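Local coordinates for putative fimbrium tip subunit Fim1F (Parabacteroides distasonis, PDB 3R4R), which is a putative component of the fimbrium tip, part of filamentous surface appendages that mediate cell adhesion and biofilm formation, at residues L101-A106 and S112-L117; V49-F52 and R58-F61. All coordinates share one frame; numbering follows the deposited sequence.

Interaction 1. Residues L101-A106 and S112-L117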
loop_
_atom_site.group_PDB
_atom_site.type_symbol
_atom_site.label_atom_id
_atom_site.label_comp_id
_atom_site.label_asym_id
_atom_site.label_seq_id
_atom_site.Cartn_x
_atom_site.Cartn_y
_atom_site.Cartn_z
ATOM N N LEU A 101 4.650 11.319 -9.308
ATOM C CA LEU A 101 4.685 10.261 -8.279
ATOM C C LEU A 101 3.933 10.724 -7.018
ATOM O O LEU A 101 4.188 11.818 -6.517
ATOM C CB LEU A 101 6.148 9.859 -7.916
ATOM C CG LEU A 101 6.305 8.786 -6.810
ATOM C CD1 LEU A 101 6.041 7.406 -7.347
ATOM C CD2 LEU A 101 7.681 8.802 -6.221
ATOM N N VAL A 102 3.014 9.898 -6.511
ATOM C CA VAL A 102 2.235 10.254 -5.321
ATOM C C VAL A 102 2.512 9.228 -4.200
ATOM O O VAL A 102 2.439 8.025 -4.442
ATOM C CB VAL A 102 0.717 10.333 -5.675
ATOM C CG1 VAL A 102 -0.127 10.694 -4.455
ATOM C CG2 VAL A 102 0.455 11.316 -6.820
ATOM N N VAL A 103 2.877 9.700 -3.007
ATOM C CA VAL A 103 3.049 8.844 -1.827
ATOM C C VAL A 103 1.993 9.302 -0.820
ATOM O O VAL A 103 2.066 10.433 -0.337
ATOM C CB VAL A 103 4.469 8.781 -1.213
ATOM C CG1 VAL A 103 4.507 7.808 -0.021
ATOM C CG2 VAL A 103 5.507 8.394 -2.256
ATOM N N ALA A 104 0.978 8.463 -0.556
ATOM C CA ALA A 104 -0.112 8.828 0.342
ATOM C C ALA A 104 0.082 8.248 1.746
ATOM O O ALA A 104 0.539 7.121 1.884
ATOM C CB ALA A 104 -1.434 8.349 -0.231
ATOM N N ASN A 105 -0.279 9.051 2.776
ATOM C CA ASN A 105 -0.346 8.779 4.229
ATOM C C ASN A 105 1.007 8.460 4.859
ATOM O O ASN A 105 1.044 7.766 5.883
ATOM C CB ASN A 105 -1.298 7.610 4.525
ATOM C CG ASN A 105 -2.737 7.888 4.198
ATOM O OD1 ASN A 105 -3.239 9.008 4.308
ATOM N ND2 ASN A 105 -3.459 6.855 3.937
ATOM N N ALA A 106 2.098 9.085 4.357
ATOM C CA ALA A 106 3.474 8.890 4.877
ATOM C C ALA A 106 4.101 10.220 5.357
ATOM O O ALA A 106 5.198 10.209 5.911
ATOM C CB ALA A 106 4.341 8.262 3.809
ATOM N N SER A 112 7.226 16.100 4.658
ATOM C CA SER A 112 7.281 14.660 4.404
ATOM C C SER A 112 8.719 14.149 4.533
ATOM O O SER A 112 9.667 14.925 4.364
ATOM C CB SER A 112 6.726 14.308 3.028
ATOM O OG SER A 112 7.702 14.423 2.005
ATOM N N PRO A 113 8.917 12.826 4.751
ATOM C CA PRO A 113 10.297 12.291 4.762
ATOM C C PRO A 113 10.975 12.277 3.352
ATOM O O PRO A 113 12.131 11.883 3.251
ATOM C CB PRO A 113 10.097 10.849 5.275
ATOM C CG PRO A 113 8.719 10.513 4.995
ATOM C CD PRO A 113 7.924 11.766 5.015
ATOM N N PHE A 114 10.284 12.740 2.281
ATOM C CA PHE A 114 10.771 12.701 0.891
ATOM C C PHE A 114 11.196 14.074 0.367
ATOM O O PHE A 114 11.640 14.187 -0.793
ATOM C CB PHE A 114 9.646 12.156 -0.011
ATOM C CG PHE A 114 8.831 11.049 0.629
ATOM C CD1 PHE A 114 9.348 9.772 0.765
ATOM C CD2 PHE A 114 7.543 11.286 1.083
ATOM C CE1 PHE A 114 8.624 8.772 1.410
ATOM C CE2 PHE A 114 6.812 10.278 1.720
ATOM C CZ PHE A 114 7.364 9.027 1.876
ATOM N N ASP A 115 11.062 15.117 1.211
ATOM C CA ASP A 115 11.332 16.507 0.855
ATOM C C ASP A 115 12.776 16.774 0.394
ATOM O O ASP A 115 12.968 17.680 -0.422
ATOM C CB ASP A 115 11.050 17.430 2.044
ATOM C CG ASP A 115 9.594 17.567 2.393
ATOM O OD1 ASP A 115 8.764 16.927 1.730
ATOM O OD2 ASP A 115 9.279 18.354 3.289
ATOM N N ASN A 116 13.754 16.019 0.880
ATOM C CA ASN A 116 15.153 16.222 0.513
ATOM C C ASN A 116 15.576 15.317 -0.660
ATOM O O ASN A 116 16.756 15.317 -1.013
ATOM C CB ASN A 116 16.075 15.968 1.727
ATOM C CG ASN A 116 15.872 14.618 2.383
ATOM O OD1 ASN A 116 14.766 14.033 2.389
ATOM N ND2 ASN A 116 16.926 14.133 3.029
ATOM N N LEU A 117 14.642 14.550 -1.256
ATOM C CA LEU A 117 14.936 13.641 -2.384
ATOM C C LEU A 117 14.855 14.455 -3.687
ATOM O O LEU A 117 13.788 14.897 -4.093
ATOM C CB LEU A 117 13.984 12.429 -2.377
ATOM C CG LEU A 117 13.923 11.610 -1.078
ATOM C CD1 LEU A 117 12.919 10.488 -1.207
ATOM C CD2 LEU A 117 15.300 11.046 -0.692
#
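Phe-114 reaches across from the loop to touch Val-103 and Ala-106. From its CB, a chi1 of -38° swings CG close to the residue's own backbone N and points it away from the carbonyl carbon; the CE2-CZ end of the ring then lies against Val-103 and Ala-106. One ring face, offset toward the rim, takes CG of the preceding Pro-113, 3.7 Å above the plane. Further out, CE2 lies 3.8 Å from Val-103 CG1, and the tip CZ comes to 3.6 Å from that same methyl. Ala-106 CB meets the ring at its edge, in plane, 3.7 Å from CZ. Valine and alanine suit these places, since compact aliphatic groups fit against that end of the ring. In this protein, described as transthyretin-like, the loop contains an ST turn, in which Ser-112 OG accepts from Phe-114 N at 3.1 Å (155°). As a further link, Ser-112 OG donates to Asp-115 OD1 at 2.7 Å, meeting that oxygen from above the carboxylate plane. Pro-113 occupies the second position of the type I turn Ser-112 to Asp-115, where its restricted phi fits, and its CD rests 3.3 Å from Ala-106 O. Beyond the two segments, the Phe-114 ring also meets that of His-48.

Interaction 2. Residues V49-F52 and R58-F61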
loop_
_atom_site.group_PDB
_atom_site.type_symbol
_atom_site.label_atom_id
_atom_site.label_comp_id
_atom_site.label_asym_id
_atom_site.label_seq_id
_atom_site.Cartn_x
_atom_site.Cartn_y
_atom_site.Cartn_z
ATOM N N VAL A 49 3.320 14.780 -3.362
ATOM C CA VAL A 49 3.253 14.722 -4.821
ATOM C C VAL A 49 4.559 15.295 -5.350
ATOM O O VAL A 49 4.996 16.361 -4.920
ATOM C CB VAL A 49 1.990 15.449 -5.380
ATOM C CG1 VAL A 49 2.013 15.547 -6.900
ATOM C CG2 VAL A 49 0.712 14.763 -4.903
ATOM N N ALA A 50 5.206 14.542 -6.223
ATOM C CA ALA A 50 6.468 14.922 -6.826
ATOM C C ALA A 50 6.332 14.926 -8.338
ATOM O O ALA A 50 5.706 14.021 -8.884
ATOM C CB ALA A 50 7.574 13.966 -6.371
ATOM N N VAL A 51 6.888 15.949 -9.012
ATOM C CA VAL A 51 6.879 16.091 -10.477
ATOM C C VAL A 51 8.341 16.082 -10.957
ATOM O O VAL A 51 9.172 16.829 -10.429
ATOM C CB VAL A 51 6.100 17.354 -10.973
ATOM C CG1 VAL A 51 6.178 17.503 -12.486
ATOM C CG2 VAL A 51 4.640 17.318 -10.521
ATOM N N PHE A 52 8.641 15.226 -11.945
ATOM C CA PHE A 52 9.992 15.042 -12.479
ATOM C C PHE A 52 10.071 15.302 -13.958
ATOM O O PHE A 52 9.116 14.988 -14.670
ATOM C CB PHE A 52 10.485 13.597 -12.232
ATOM C CG PHE A 52 10.424 13.115 -10.813
ATOM C CD1 PHE A 52 11.508 13.282 -9.959
ATOM C CD2 PHE A 52 9.298 12.447 -10.335
ATOM C CE1 PHE A 52 11.454 12.829 -8.642
ATOM C CE2 PHE A 52 9.245 11.987 -9.019
ATOM C CZ PHE A 52 10.322 12.181 -8.180
ATOM N N ARG A 58 13.691 16.160 -9.947
ATOM C CA ARG A 58 12.448 16.675 -9.392
ATOM C C ARG A 58 12.401 18.170 -9.637
ATOM O O ARG A 58 13.345 18.874 -9.288
ATOM C CB ARG A 58 12.286 16.332 -7.899
ATOM C CG ARG A 58 10.859 16.592 -7.381
ATOM C CD ARG A 58 10.729 16.325 -5.905
ATOM N NE ARG A 58 11.592 17.197 -5.099
ATOM C CZ ARG A 58 11.757 17.071 -3.786
ATOM N NH1 ARG A 58 11.177 16.074 -3.128
ATOM N NH2 ARG A 58 12.561 17.898 -3.132
ATOM N N ILE A 59 11.324 18.634 -10.304
ATOM C CA ILE A 59 11.136 20.050 -10.627
ATOM C C ILE A 59 10.114 20.663 -9.642
ATOM O O ILE A 59 10.192 21.849 -9.362
ATOM C CB ILE A 59 10.708 20.283 -12.111
ATOM C CG1 ILE A 59 9.319 19.650 -12.442
ATOM C CG2 ILE A 59 11.816 19.827 -13.099
ATOM C CD1 ILE A 59 8.682 20.072 -13.765
ATOM N N TYR A 60 9.195 19.857 -9.095
ATOM C CA TYR A 60 8.166 20.339 -8.178
ATOM C C TYR A 60 7.794 19.264 -7.169
ATOM O O TYR A 60 7.815 18.070 -7.502
ATOM C CB TYR A 60 6.915 20.761 -8.999
ATOM C CG TYR A 60 5.675 21.158 -8.210
ATOM C CD1 TYR A 60 5.467 22.473 -7.817
ATOM C CD2 TYR A 60 4.685 20.229 -7.910
ATOM C CE1 TYR A 60 4.330 22.848 -7.102
ATOM C CE2 TYR A 60 3.545 20.590 -7.184
ATOM C CZ TYR A 60 3.356 21.912 -6.811
ATOM O OH TYR A 60 2.222 22.314 -6.130
ATOM N N PHE A 61 7.404 19.690 -5.951
ATOM C CA PHE A 61 6.844 18.784 -4.955
ATOM C C PHE A 61 5.896 19.580 -4.055
ATOM O O PHE A 61 6.134 20.763 -3.811
ATOM C CB PHE A 61 7.917 18.034 -4.124
ATOM C CG PHE A 61 8.395 18.742 -2.881
ATOM C CD1 PHE A 61 9.455 19.639 -2.937
ATOM C CD2 PHE A 61 7.760 18.540 -1.660
ATOM C CE1 PHE A 61 9.869 20.324 -1.795
ATOM C CE2 PHE A 61 8.158 19.244 -0.527
ATOM C CZ PHE A 61 9.219 20.124 -0.597
#
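Val-51 carries the backbone bonding between 49-52 and 58-61. Val-51 N donates to Tyr-60 O at 2.8 Å. Val-51 O accepts twice, from Ile-59 N at 2.8 Å and, weakly, from Tyr-60 N at 3.3 Å. CA-H...O contacts supplement these bonds, the shortest joining Phe-61 CA to Val-49 O at 3.0 Å. Among the apolar contacts, the two methyls of Val-51 divide the work: CG1 sits 3.8 Å from Ile-59 CG1, while CG2 approaches Tyr-60 CD2 obliquely. A beta-branched residue can thus serve both neighbours at once. On the other face of the sheet, Phe-52 CE1 lies 3.7 Å from Arg-58 CB, and Ala-50 CB, small enough to let the arginine chain pass, is 4.0 Å from Arg-58 CD. For the charged group, a bend at chi3 (62°) turns the otherwise extended Arg-58 chain, and its guanidinium takes Phe-61 CD1 over its centre, 3.5 Å above the plane; NH2 hydrogen-bonds to Asp-115 O in segment 112-117. Ile-59 and Tyr-60 together face the single residue Val-51, shifting the register by one: this is a classic beta bulge in an antiparallel beta hairpin.

In the fold
From the N terminus, strand 46-52 leads through the connection 53-57 into strand 58-65, so interaction 2 closes the hairpin first. The chain then passes through strand 78-90 before strand 96-104 comes in antiparallel on the other side of strand 46-52. Interaction 1 closes the five residues 107-111 at the start of the long loop after strand 96-104. The two are in series, neither nested nor crossing, with centres about 10 Å apart. They meet directly: Leu-101 O and Ala-50 N, 2.9 Å apart, join the neighbouring strands. Interaction 1 sets segment 112-117 against strand 96-104, and the arginine bond of interaction 2 joins that segment to strand 58-65.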